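Side-chain contact in vacuolar protein sorting protein 36 (Saccharomyces cerevisiae, PDB 2CAY), which probably helps the ESCRT-II complex sort cargo at multivesicular bodies, its N-terminal PH (GLUE) domain linking the complex to membrane lipids and ESCRT-I: residues L77-D80 against D81-Y84. Sequence-based numbering, arbitrary orientation.
Sequences LELD and DLAY
Asp81 N donates to Glu78 O (3.0 Å) and Leu82 N to Leu79 O (3.1 Å), two successive i+3 to i bonds, the pattern of a short 3-10 turn. The side chains of Glu78 and Asp81 run alongside each other, with Asp81 OD2 3.8 Å from Glu78 CB and the carboxylates turned 74° apart. A water that accepts from Glu78 N and donates to Asp81 OD2 (2.6 Å) ties the carboxylate to the last residue of the strand; with CG beside its own backbone N (chi1 -69°), the carboxylate reaches back toward the start of the turn. Glu78 sends its own acid group elsewhere, to a salt bridge with Arg26. A second water donates to both Leu79 O and Leu82 O, giving the Leu79 carbonyl two donors. On the apolar side, Leu82 packs through CD1 against Leu79 CD2 (4.2 Å) and through CD2, more loosely, against Leu77 CD2. The example illustrates how a single 3-10 turn can pass the chain between sheets while its apolar side chains stay in the core. Here it leads from strand 75-78 of one antiparallel sheet to strand 82-88 of the other in the PH fold; Leu79 and Leu82 lie against Ile62 and helix 122-137, and Leu77 and Leu82 against strand 97-102.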
loop_
_atom_site.group_PDB
_atom_site.type_symbol
_atom_site.label_atom_id
_atom_site.label_comp_id
_atom_site.label_asym_id
_atom_site.label_seq_id
_atom_site.Cartn_x
_atom_site.Cartn_y
_atom_site.Cartn_z
ATOM N N LEU A 77 13.859 1.252 -21.751
ATOM C CA LEU A 77 12.563 1.885 -21.711
ATOM C C LEU A 77 12.750 3.402 -21.827
ATOM O O LEU A 77 13.586 3.969 -21.111
ATOM C CB LEU A 77 11.944 1.526 -20.320
ATOM C CG LEU A 77 10.463 1.298 -20.033
ATOM C CD1 LEU A 77 9.885 0.151 -20.864
ATOM C CD2 LEU A 77 10.289 0.960 -18.590
ATOM N N GLU A 78 11.980 4.099 -22.656
ATOM C CA GLU A 78 12.102 5.570 -22.704
ATOM C C GLU A 78 11.379 6.237 -21.537
ATOM O O GLU A 78 10.200 5.993 -21.333
ATOM C CB GLU A 78 11.536 6.177 -23.995
ATOM C CG GLU A 78 12.010 5.549 -25.312
ATOM C CD GLU A 78 13.431 5.923 -25.692
ATOM O OE1 GLU A 78 13.993 6.924 -25.186
ATOM O OE2 GLU A 78 13.990 5.189 -26.519
ATOM N N LEU A 79 12.072 7.101 -20.792
ATOM C CA LEU A 79 11.402 7.920 -19.770
ATOM C C LEU A 79 10.245 8.748 -20.347
ATOM O O LEU A 79 9.245 8.987 -19.674
ATOM C CB LEU A 79 12.397 8.834 -19.052
ATOM C CG LEU A 79 13.482 8.174 -18.203
ATOM C CD1 LEU A 79 14.493 9.269 -17.729
ATOM C CD2 LEU A 79 12.873 7.385 -17.009
ATOM N N ASP A 80 10.393 9.191 -21.588
ATOM C CA ASP A 80 9.330 9.920 -22.286
ATOM C C ASP A 80 8.023 9.111 -22.477
ATOM O O ASP A 80 7.001 9.688 -22.770
ATOM C CB ASP A 80 9.816 10.413 -23.650
ATOM C CG ASP A 80 8.853 11.438 -24.263
ATOM O OD1 ASP A 80 8.725 12.573 -23.708
ATOM O OD2 ASP A 80 8.209 11.093 -25.289
ATOM N N ASP A 81 8.060 7.796 -22.311
ATOM C CA ASP A 81 6.841 6.960 -22.418
ATOM C C ASP A 81 6.114 6.749 -21.056
ATOM O O ASP A 81 5.050 6.085 -20.987
ATOM C CB ASP A 81 7.193 5.626 -23.061
ATOM C CG ASP A 81 7.564 5.768 -24.561
ATOM O OD1 ASP A 81 7.264 6.837 -25.157
ATOM O OD2 ASP A 81 8.158 4.815 -25.118
ATOM N N LEU A 82 6.674 7.327 -19.993
ATOM C CA LEU A 82 6.158 7.140 -18.638
ATOM C C LEU A 82 5.374 8.337 -18.126
ATOM O O LEU A 82 5.679 9.489 -18.439
ATOM C CB LEU A 82 7.309 6.847 -17.648
ATOM C CG LEU A 82 8.207 5.630 -17.875
ATOM C CD1 LEU A 82 9.170 5.464 -16.663
ATOM C CD2 LEU A 82 7.415 4.313 -18.124
ATOM N N ALA A 83 4.359 8.050 -17.310
ATOM C CA ALA A 83 3.580 9.064 -16.632
ATOM C C ALA A 83 3.846 9.153 -15.133
ATOM O O ALA A 83 3.856 10.275 -14.563
ATOM C CB ALA A 83 2.049 8.890 -16.927
ATOM N N TYR A 84 4.060 8.002 -14.475
ATOM C CA TYR A 84 4.376 7.984 -13.038
ATOM C C TYR A 84 5.311 6.839 -12.715
ATOM O O TYR A 84 5.367 5.850 -13.426
ATOM C CB TYR A 84 3.115 7.761 -12.155
ATOM C CG TYR A 84 1.923 8.646 -12.426
ATOM C CD1 TYR A 84 1.677 9.761 -11.615
ATOM C CD2 TYR A 84 1.027 8.367 -13.471
ATOM C CE1 TYR A 84 0.575 10.612 -11.840
ATOM C CE2 TYR A 84 -0.085 9.211 -13.718
ATOM C CZ TYR A 84 -0.309 10.319 -12.883
ATOM O OH TYR A 84 -1.396 11.126 -13.091
HETATM O O HOH W 1 9.716 3.004 -24.000
HETATM O O HOH W 2 7.506 11.213 -19.592
#